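Local structure of nitrite reductase (Hyphomicrobium denitrificans, 2DV6) at residues E109-C114 with E125-V130; E206-N211 with G241-V246; L216-V221 with F235-P240. The protein probably reduces nitrite to nitric oxide with electrons from cytochrome c, a step of denitrification, using bound copper ions. All coordinates share one frame; numbering follows the deposited sequence.

Contact 1: residues E109-C114 with E125-V130. With CU (copper (II) ion), chain I.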
loop_
_atom_site.group_PDB
_atom_site.type_symbol
_atom_site.label_atom_id
_atom_site.label_comp_id
_atom_site.label_asym_id
_atom_site.label_seq_id
_atom_site.Cartn_x
_atom_site.Cartn_y
_atom_site.Cartn_z
ATOM N N GLU A 109 30.608 -17.368 25.110
ATOM C CA GLU A 109 29.622 -16.390 24.632
ATOM C C GLU A 109 30.346 -15.223 24.007
ATOM O O GLU A 109 31.267 -14.689 24.613
ATOM C CB GLU A 109 28.735 -15.887 25.772
ATOM C CG GLU A 109 27.919 -17.006 26.443
ATOM C CD GLU A 109 26.704 -16.486 27.253
ATOM O OE1 GLU A 109 26.281 -17.215 28.212
ATOM O OE2 GLU A 109 26.183 -15.362 26.928
ATOM N N PHE A 110 29.924 -14.838 22.796
ATOM C CA PHE A 110 30.601 -13.828 21.997
ATOM C C PHE A 110 29.582 -12.822 21.458
ATOM O O PHE A 110 28.546 -13.222 20.921
ATOM C CB PHE A 110 31.333 -14.514 20.828
ATOM C CG PHE A 110 32.264 -15.606 21.268
ATOM C CD1 PHE A 110 31.793 -16.905 21.461
ATOM C CD2 PHE A 110 33.607 -15.330 21.527
ATOM C CE1 PHE A 110 32.657 -17.923 21.894
ATOM C CE2 PHE A 110 34.480 -16.346 21.968
ATOM C CZ PHE A 110 33.996 -17.640 22.152
ATOM N N ASN A 111 29.879 -11.533 21.567
ATOM C CA ASN A 111 28.994 -10.513 21.028
ATOM C C ASN A 111 29.101 -10.424 19.498
ATOM O O ASN A 111 30.173 -10.603 18.945
ATOM C CB ASN A 111 29.309 -9.147 21.634
ATOM C CG ASN A 111 29.021 -9.086 23.125
ATOM O OD1 ASN A 111 29.798 -8.522 23.878
ATOM N ND2 ASN A 111 27.911 -9.674 23.559
ATOM N N TYR A 112 27.990 -10.157 18.824
ATOM C CA TYR A 112 28.067 -9.690 17.443
ATOM C C TYR A 112 27.492 -8.287 17.472
ATOM O O TYR A 112 26.622 -8.010 18.277
ATOM C CB TYR A 112 27.332 -10.617 16.465
ATOM C CG TYR A 112 25.811 -10.745 16.622
ATOM C CD1 TYR A 112 25.250 -11.810 17.328
ATOM C CD2 TYR A 112 24.939 -9.815 16.025
ATOM C CE1 TYR A 112 23.839 -11.963 17.450
ATOM C CE2 TYR A 112 23.522 -9.930 16.159
ATOM C CZ TYR A 112 22.987 -11.027 16.847
ATOM O OH TYR A 112 21.617 -11.147 16.957
ATOM N N TYR A 113 27.987 -7.380 16.633
ATOM C CA TYR A 113 27.528 -5.985 16.742
ATOM C C TYR A 113 27.801 -5.255 15.426
ATOM O O TYR A 113 28.571 -5.739 14.581
ATOM C CB TYR A 113 28.227 -5.267 17.914
ATOM C CG TYR A 113 29.734 -5.189 17.714
ATOM C CD1 TYR A 113 30.317 -4.113 17.026
ATOM C CD2 TYR A 113 30.568 -6.200 18.179
ATOM C CE1 TYR A 113 31.706 -4.062 16.799
ATOM C CE2 TYR A 113 31.961 -6.147 17.972
ATOM C CZ TYR A 113 32.504 -5.094 17.277
ATOM O OH TYR A 113 33.851 -5.054 17.080
ATOM N N CYS A 114 27.171 -4.092 15.265
ATOM C CA CYS A 114 27.408 -3.260 14.100
ATOM C C CYS A 114 28.491 -2.239 14.429
ATOM O O CYS A 114 28.437 -1.611 15.491
ATOM C CB CYS A 114 26.123 -2.558 13.646
ATOM S SG CYS A 114 26.428 -1.531 12.223
ATOM N N GLU A 125 23.411 -5.086 18.696
ATOM C CA GLU A 125 24.300 -6.026 19.320
ATOM C C GLU A 125 23.504 -7.214 19.809
ATOM O O GLU A 125 22.414 -7.031 20.388
ATOM C CB GLU A 125 24.955 -5.343 20.546
ATOM C CG GLU A 125 25.727 -6.315 21.457
ATOM C CD GLU A 125 26.622 -5.616 22.483
ATOM O OE1 GLU A 125 26.289 -4.510 22.926
ATOM O OE2 GLU A 125 27.668 -6.191 22.835
ATOM N N GLY A 126 24.053 -8.412 19.640
ATOM C CA GLY A 126 23.492 -9.611 20.280
ATOM C C GLY A 126 24.582 -10.638 20.629
ATOM O O GLY A 126 25.757 -10.325 20.583
ATOM N N ASN A 127 24.197 -11.852 20.985
ATOM C CA ASN A 127 25.176 -12.906 21.308
ATOM C C ASN A 127 25.148 -14.135 20.435
ATOM O O ASN A 127 24.091 -14.565 19.948
ATOM C CB ASN A 127 25.002 -13.387 22.747
ATOM C CG ASN A 127 25.105 -12.258 23.737
ATOM O OD1 ASN A 127 25.987 -11.410 23.623
ATOM N ND2 ASN A 127 24.199 -12.226 24.710
ATOM N N ILE A 128 26.328 -14.704 20.250
ATOM C CA ILE A 128 26.476 -16.043 19.715
ATOM C C ILE A 128 26.917 -16.897 20.917
ATOM O O ILE A 128 27.849 -16.523 21.600
ATOM C CB ILE A 128 27.587 -16.079 18.623
ATOM C CG1 ILE A 128 27.244 -15.108 17.499
ATOM C CG2 ILE A 128 27.797 -17.538 18.102
ATOM C CD1 ILE A 128 28.107 -15.226 16.275
ATOM N N GLN A 129 26.223 -17.999 21.195
ATOM C CA GLN A 129 26.654 -18.964 22.187
ATOM C C GLN A 129 27.240 -20.176 21.466
ATOM O O GLN A 129 26.529 -20.884 20.743
ATOM C CB GLN A 129 25.483 -19.436 23.023
ATOM C CG GLN A 129 25.079 -18.511 24.174
ATOM C CD GLN A 129 23.810 -19.012 24.886
ATOM O OE1 GLN A 129 23.344 -20.152 24.666
ATOM N NE2 GLN A 129 23.241 -18.150 25.752
ATOM N N VAL A 130 28.535 -20.397 21.649
ATOM C CA VAL A 130 29.151 -21.621 21.157
ATOM C C VAL A 130 29.115 -22.651 22.296
ATOM O O VAL A 130 29.769 -22.452 23.328
ATOM C CB VAL A 130 30.576 -21.396 20.698
ATOM C CG1 VAL A 130 31.147 -22.697 20.169
ATOM C CG2 VAL A 130 30.639 -20.295 19.631
HETATM CU CU CU I . 24.490 -0.571 11.783
#

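Contact 2: residues E206-N211 with G241-V246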
loop_
_atom_site.group_PDB
_atom_site.type_symbol
_atom_site.label_atom_id
_atom_site.label_comp_id
_atom_site.label_asym_id
_atom_site.label_seq_id
_atom_site.Cartn_x
_atom_site.Cartn_y
_atom_site.Cartn_z
ATOM N N GLU A 206 4.202 -57.238 -13.594
ATOM C CA GLU A 206 2.822 -57.250 -13.206
ATOM C C GLU A 206 2.723 -56.336 -12.006
ATOM O O GLU A 206 3.173 -56.669 -10.919
ATOM C CB GLU A 206 2.352 -58.663 -12.873
ATOM C CG GLU A 206 0.890 -58.735 -12.502
ATOM C CD GLU A 206 0.468 -60.151 -12.070
ATOM O OE1 GLU A 206 0.147 -60.335 -10.876
ATOM O OE2 GLU A 206 0.473 -61.069 -12.926
ATOM N N LEU A 207 2.141 -55.167 -12.215
ATOM C CA LEU A 207 2.086 -54.159 -11.167
ATOM C C LEU A 207 0.772 -54.216 -10.400
ATOM O O LEU A 207 -0.299 -54.137 -10.988
ATOM C CB LEU A 207 2.286 -52.763 -11.779
ATOM C CG LEU A 207 2.177 -51.743 -10.638
ATOM C CD1 LEU A 207 3.548 -51.401 -10.082
ATOM C CD2 LEU A 207 1.431 -50.563 -11.067
ATOM N N HIS A 208 0.844 -54.332 -9.078
ATOM C CA HIS A 208 -0.335 -54.125 -8.248
ATOM C C HIS A 208 -0.202 -52.823 -7.490
ATOM O O HIS A 208 0.631 -52.691 -6.578
ATOM C CB HIS A 208 -0.569 -55.300 -7.280
ATOM C CG HIS A 208 -0.766 -56.608 -7.983
ATOM N ND1 HIS A 208 -1.958 -57.297 -7.950
ATOM C CD2 HIS A 208 0.063 -57.327 -8.772
ATOM C CE1 HIS A 208 -1.849 -58.395 -8.678
ATOM N NE2 HIS A 208 -0.632 -58.440 -9.184
ATOM N N LEU A 209 -1.044 -51.876 -7.870
ATOM C CA LEU A 209 -1.072 -50.568 -7.233
ATOM C C LEU A 209 -2.258 -50.443 -6.306
ATOM O O LEU A 209 -3.413 -50.456 -6.775
ATOM C CB LEU A 209 -1.104 -49.432 -8.278
ATOM C CG LEU A 209 -0.824 -47.994 -7.717
ATOM C CD1 LEU A 209 -0.633 -47.021 -8.852
ATOM C CD2 LEU A 209 -1.962 -47.486 -6.899
ATOM N N LYS A 210 -1.985 -50.296 -5.010
ATOM C CA LYS A 210 -3.039 -50.052 -4.015
ATOM C C LYS A 210 -3.051 -48.592 -3.538
ATOM O O LYS A 210 -1.999 -48.026 -3.221
ATOM C CB LYS A 210 -2.872 -50.976 -2.808
ATOM C CG LYS A 210 -3.042 -52.484 -3.132
ATOM C CD LYS A 210 -3.219 -53.316 -1.836
ATOM C CE LYS A 210 -3.429 -54.807 -2.115
ATOM N NZ LYS A 210 -2.172 -55.451 -2.650
ATOM N N ASN A 211 -4.219 -47.964 -3.519
ATOM C CA ASN A 211 -4.318 -46.610 -3.014
ATOM C C ASN A 211 -4.893 -46.718 -1.614
ATOM O O ASN A 211 -5.995 -47.200 -1.433
ATOM C CB ASN A 211 -5.143 -45.723 -3.950
ATOM C CG ASN A 211 -5.117 -44.259 -3.563
ATOM O OD1 ASN A 211 -4.388 -43.838 -2.639
ATOM N ND2 ASN A 211 -5.906 -43.456 -4.264
ATOM N N GLY A 241 -8.670 -46.782 -1.250
ATOM C CA GLY A 241 -9.212 -48.061 -0.803
ATOM C C GLY A 241 -9.186 -49.158 -1.858
ATOM O O GLY A 241 -9.556 -50.286 -1.577
ATOM N N GLU A 242 -8.777 -48.824 -3.088
ATOM C CA GLU A 242 -8.907 -49.743 -4.232
ATOM C C GLU A 242 -7.543 -50.195 -4.758
ATOM O O GLU A 242 -6.479 -49.736 -4.280
ATOM C CB GLU A 242 -9.759 -49.090 -5.332
ATOM C CG GLU A 242 -11.200 -48.728 -4.896
ATOM C CD GLU A 242 -12.001 -49.972 -4.442
ATOM O OE1 GLU A 242 -12.759 -49.847 -3.462
ATOM O OE2 GLU A 242 -11.841 -51.083 -5.045
ATOM N N GLU A 243 -7.571 -51.098 -5.737
ATOM C CA GLU A 243 -6.372 -51.603 -6.362
ATOM C C GLU A 243 -6.597 -51.603 -7.859
ATOM O O GLU A 243 -7.716 -51.730 -8.347
ATOM C CB GLU A 243 -6.042 -53.054 -5.895
ATOM C CG GLU A 243 -4.763 -53.683 -6.542
ATOM C CD GLU A 243 -4.626 -55.198 -6.284
ATOM O OE1 GLU A 243 -3.487 -55.661 -6.065
ATOM O OE2 GLU A 243 -5.656 -55.930 -6.299
ATOM N N THR A 244 -5.502 -51.507 -8.581
ATOM C CA THR A 244 -5.519 -51.452 -9.990
ATOM C C THR A 244 -4.362 -52.396 -10.335
ATOM O O THR A 244 -3.379 -52.480 -9.592
ATOM C CB THR A 244 -5.310 -49.957 -10.328
ATOM O OG1 THR A 244 -6.415 -49.403 -11.096
ATOM C CG2 THR A 244 -3.953 -49.630 -10.803
ATOM N N VAL A 245 -4.503 -53.169 -11.395
ATOM C CA VAL A 245 -3.408 -54.019 -11.828
ATOM C C VAL A 245 -3.181 -53.907 -13.310
ATOM O O VAL A 245 -4.119 -53.740 -14.094
ATOM C CB VAL A 245 -3.412 -55.512 -11.205
ATOM C CG1 VAL A 245 -4.624 -55.808 -10.336
ATOM C CG2 VAL A 245 -3.046 -56.620 -12.212
ATOM N N VAL A 246 -1.905 -53.893 -13.677
ATOM C CA VAL A 246 -1.535 -53.653 -15.053
ATOM C C VAL A 246 -0.312 -54.521 -15.329
ATOM O O VAL A 246 0.551 -54.641 -14.467
ATOM C CB VAL A 246 -1.252 -52.123 -15.342
ATOM C CG1 VAL A 246 -0.022 -51.597 -14.554
ATOM C CG2 VAL A 246 -1.009 -51.918 -16.789
HETATM O O HOH W 1 -4.716 -58.527 -6.928
HETATM O O HOH W 2 -2.963 -57.458 -4.314
HETATM O O HOH W 3 -5.958 -50.012 -1.233
#

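Contact 3: residues L216-V221 with F235-P240. With CU (copper (II) ion), chain G.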
loop_
_atom_site.group_PDB
_atom_site.type_symbol
_atom_site.label_atom_id
_atom_site.label_comp_id
_atom_site.label_asym_id
_atom_site.label_seq_id
_atom_site.Cartn_x
_atom_site.Cartn_y
_atom_site.Cartn_z
ATOM N N LEU A 216 -6.997 -38.886 0.246
ATOM C CA LEU A 216 -8.038 -38.018 -0.307
ATOM C C LEU A 216 -8.086 -38.117 -1.819
ATOM O O LEU A 216 -9.137 -37.888 -2.429
ATOM C CB LEU A 216 -7.814 -36.550 0.069
ATOM C CG LEU A 216 -7.833 -36.170 1.555
ATOM C CD1 LEU A 216 -7.761 -34.655 1.735
ATOM C CD2 LEU A 216 -9.075 -36.712 2.239
ATOM N N MET A 217 -6.940 -38.406 -2.432
ATOM C CA MET A 217 -6.797 -38.195 -3.870
ATOM C C MET A 217 -6.760 -39.544 -4.554
ATOM O O MET A 217 -6.303 -40.522 -3.968
ATOM C CB MET A 217 -5.480 -37.444 -4.196
ATOM C CG MET A 217 -5.291 -36.145 -3.439
ATOM S SD MET A 217 -6.696 -35.046 -3.732
ATOM C CE MET A 217 -6.226 -33.617 -2.708
ATOM N N VAL A 218 -7.168 -39.585 -5.810
ATOM C CA VAL A 218 -6.716 -40.691 -6.627
ATOM C C VAL A 218 -5.223 -40.598 -6.955
ATOM O O VAL A 218 -4.663 -39.484 -7.020
ATOM C CB VAL A 218 -7.639 -41.048 -7.848
ATOM C CG1 VAL A 218 -8.990 -40.353 -7.802
ATOM C CG2 VAL A 218 -6.930 -41.070 -9.216
ATOM N N HIS A 219 -4.573 -41.761 -7.091
ATOM C CA HIS A 219 -3.159 -41.828 -7.454
ATOM C C HIS A 219 -2.981 -42.904 -8.545
ATOM O O HIS A 219 -3.875 -43.714 -8.767
ATOM C CB HIS A 219 -2.242 -42.083 -6.245
ATOM C CG HIS A 219 -2.347 -41.045 -5.160
ATOM N ND1 HIS A 219 -1.733 -39.807 -5.235
ATOM C CD2 HIS A 219 -2.994 -41.068 -3.973
ATOM C CE1 HIS A 219 -1.998 -39.115 -4.137
ATOM N NE2 HIS A 219 -2.775 -39.853 -3.359
ATOM N N SER A 220 -1.854 -42.841 -9.261
ATOM C CA SER A 220 -1.569 -43.734 -10.373
ATOM C C SER A 220 -0.071 -43.795 -10.486
ATOM O O SER A 220 0.642 -43.330 -9.579
ATOM C CB SER A 220 -2.151 -43.177 -11.672
ATOM O OG SER A 220 -1.701 -41.850 -11.858
ATOM N N VAL A 221 0.403 -44.337 -11.601
ATOM C CA VAL A 221 1.825 -44.394 -11.902
ATOM C C VAL A 221 2.050 -44.398 -13.425
ATOM O O VAL A 221 1.315 -45.037 -14.155
ATOM C CB VAL A 221 2.523 -45.623 -11.199
ATOM C CG1 VAL A 221 1.870 -47.009 -11.661
ATOM C CG2 VAL A 221 4.038 -45.610 -11.482
ATOM N N PHE A 235 -4.028 -47.166 -17.057
ATOM C CA PHE A 235 -4.522 -48.417 -16.454
ATOM C C PHE A 235 -4.458 -48.346 -14.930
ATOM O O PHE A 235 -4.852 -49.298 -14.238
ATOM C CB PHE A 235 -3.644 -49.567 -16.906
ATOM C CG PHE A 235 -3.660 -49.806 -18.399
ATOM C CD1 PHE A 235 -2.786 -49.123 -19.252
ATOM C CD2 PHE A 235 -4.555 -50.739 -18.968
ATOM C CE1 PHE A 235 -2.809 -49.346 -20.645
ATOM C CE2 PHE A 235 -4.554 -50.988 -20.357
ATOM C CZ PHE A 235 -3.684 -50.286 -21.194
ATOM N N THR A 236 -3.915 -47.246 -14.395
ATOM C CA THR A 236 -3.630 -47.217 -12.954
ATOM C C THR A 236 -4.240 -46.072 -12.165
ATOM O O THR A 236 -3.787 -45.823 -11.055
ATOM C CB THR A 236 -2.097 -47.301 -12.648
ATOM O OG1 THR A 236 -1.399 -46.271 -13.346
ATOM C CG2 THR A 236 -1.502 -48.672 -13.053
ATOM N N GLN A 237 -5.252 -45.375 -12.699
ATOM C CA GLN A 237 -5.962 -44.349 -11.907
ATOM C C GLN A 237 -6.709 -45.076 -10.803
ATOM O O GLN A 237 -7.671 -45.773 -11.093
ATOM C CB GLN A 237 -6.932 -43.533 -12.776
ATOM C CG GLN A 237 -6.241 -42.767 -13.948
ATOM C CD GLN A 237 -5.135 -41.807 -13.439
ATOM O OE1 GLN A 237 -3.981 -41.810 -13.943
ATOM N NE2 GLN A 237 -5.463 -41.031 -12.418
ATOM N N THR A 238 -6.251 -44.947 -9.552
ATOM C CA THR A 238 -6.712 -45.814 -8.450
ATOM C C THR A 238 -7.386 -45.002 -7.350
ATOM O O THR A 238 -6.772 -44.091 -6.783
ATOM C CB THR A 238 -5.517 -46.628 -7.883
ATOM O OG1 THR A 238 -4.784 -47.197 -8.972
ATOM C CG2 THR A 238 -5.957 -47.747 -6.986
ATOM N N ASP A 239 -8.663 -45.305 -7.083
ATOM C CA ASP A 239 -9.412 -44.645 -6.021
ATOM C C ASP A 239 -8.899 -45.047 -4.620
ATOM O O ASP A 239 -8.396 -46.153 -4.437
ATOM C CB ASP A 239 -10.887 -45.036 -6.090
ATOM C CG ASP A 239 -11.607 -44.503 -7.337
ATOM O OD1 ASP A 239 -12.693 -45.061 -7.627
ATOM O OD2 ASP A 239 -11.149 -43.544 -8.023
ATOM N N PRO A 240 -9.046 -44.153 -3.620
ATOM C CA PRO A 240 -8.739 -44.526 -2.225
ATOM C C PRO A 240 -9.428 -45.858 -1.811
ATOM O O PRO A 240 -10.613 -46.028 -2.027
ATOM C CB PRO A 240 -9.316 -43.354 -1.412
ATOM C CG PRO A 240 -9.221 -42.150 -2.401
ATOM C CD PRO A 240 -9.490 -42.748 -3.762
HETATM CU CU CU G . -0.583 -39.298 -6.965
#

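Contact 1: residues E109-C114 with E125-V130
Phe110 and Tyr112 face Ile128 and Gly126 as the hydrogen-bonded pairs of two antiparallel strands, whose N-to-C directions lie 145° apart. Ile128 N to Phe110 O and Tyr112 N to Gly126 O, each 2.8 Å, are the shorter two of the four backbone bonds. Tyr112 has CG between its backbone N and carbonyl carbon (chi1 65°), which turns the ring across onto the partner strand. One ring face then rests on Gly126, whose CA makes a CH-pi contact 3.9 Å from the ring centroid. A beta carbon on Gly126 would run into Tyr112 CZ, so this close approach requires glycine. Beside it, Tyr112 CD1 meets Ile128 CG1 at 3.9 Å, while the phenol OH bonds to Pro55 O. Farther along the same face, Phe110 CE1 touches Val130 CG2 at 3.8 Å.

The other face is polar. Glu109 and Gln129 run side by side, touching through their CG atoms at 3.9 Å. Glu125, extended with CG anti to its backbone N, reaches across so that OE2 lies 3.2 Å from Asn111 CG, and OE2 forms a salt bridge with Arg120.

Just beyond the paired strands, Cys114 SG binds copper at 2.2 Å, in a site that His77, His119 and Met124 complete. The two strands thus hold both ends of the ligand loop, as in cupredoxins, and the apolar packing of one face and the charged and amide groups of the other meet on a strand pair that ends at the metal.

Contact 2: residues E206-N211 with G241-V246
His208 has CG anti to its carbonyl carbon (chi1 -60°), and Glu243, with CG anti to the backbone N (chi1 179°) and the chain extended beyond, reaches obliquely across to it from the antiparallel partner strand. His208 ND1 donates to Glu243 OE1 at 2.9 Å. The acceptor lies in the ring plane, but the N-H meets it from above the carboxylate, 52° out of that plane. On the far side of the ring, His208 NE2 makes a nearly straight bond of 2.7 Å to Glu206 OE1. With a carboxylate at each nitrogen, the imidazole is fixed in rotation and its doubly protonated, positive form would be favoured. Val245 covers one ring face, its CB 4.2 Å from the ring centroid. An alanine at His208 would probably leave Glu206 and Glu243 without their shared donor and open a gap beside Val245.

Glu243 OE1 also has a long salt bridge to Lys210 NZ, 3.7 Å, and a water joins the two more closely, 2.7 Å from Lys210 NZ and 2.6 Å from Glu243 OE1. A second water donates to Glu243 OE2. On the opposite face the contacts are made by carbon atoms: Leu207 CB packs on Val246 CG1 and Leu209 CB on Thr244 CG2, both at 3.8 Å.

Backbone bonds continue past the regular pairing, where Asn211 N meets Glu242 O and Gly241 N meets Asn211 O. Glu206 OE2 accepts a bond from Ala445 N of a second subunit, and Val246 pairs with a strand of that subunit. The contact is therefore the edge pair of a cupredoxin beta sheet, extended by a neighbouring chain into a sheet that crosses the subunit interface.

Contact 3: residues L216-V221 with F235-P240
His219, a copper ligand, is tied to Thr238 by a single antiparallel bridge between two segments that are otherwise without regular structure. Thr238 N gives the shorter bond, 2.8 Å to His219 O, and His219 N returns a longer one of 3.2 Å to Thr238 O. The histidine side chain leaves the backbone away from the partner segment, and its ND1 binds copper at 2.1 Å. Cys260, His268 and Met273 complete a ligand set characteristic of type 1 copper, while NE2 is hydrogen-bonded to Glu172 OE1, which with the metal bond fixes the turn of the imidazole.

Next to the bridge two carbonyl oxygens crowd together, Thr236 O and His219 O being 3.1 Å apart. Thr236 O is satisfied within its own segment by Thr238 OG1 at 2.7 Å, a donor standing 62° above the carbonyl plane. Thr236 carries its own OG1 between the backbone N and carbonyl carbon (chi1 55°), which aims the hydroxyl at Val221. There it accepts Val221 N at 3.2 Å, and it is also bonded to Ala232 O. The threonine side chain thereby replaces a backbone partner and continues the pairing past the bridge.

At the other end, Val218 sets CB on Thr238 O at 3.3 Å, and its side chain crosses that of Gln237 at about a right angle. Pro240 CG leans on Met217 O at 3.7 Å. Ser220 OG bonds to Thr262 OG1, a residue that also touches Val218.

Thr236 and Thr238 pack against Thr244 of strand 243-249, and Thr238 also against Leu209 of strand 204-211. Val221 lies on Phe188 of strand 181-188, Met217 on Trp186 of the same strand, and Leu216 on Ser88 of a second subunit.

Overall arrangement
Along the chain contact 1 comes first, and its two strands belong to a sheet of the N-terminal part of the chain. Contacts 2 and 3 lie on the opposite side of the chain's centre, with the centre of contact 1 about 57 Å and 53 Å from theirs. Both segments of contact 3 fall between residues 211 and 241, so strands 204-211 and 243-249 bracket them. These two contacts are only about 9 Å apart, centre to centre, and join directly: Asn211 ND2 reaches Thr238 O and Met217 O. Contacts 1 and 3 each contribute a ligand to a separate copper ion, while contact 2 links its sheet to a second subunit.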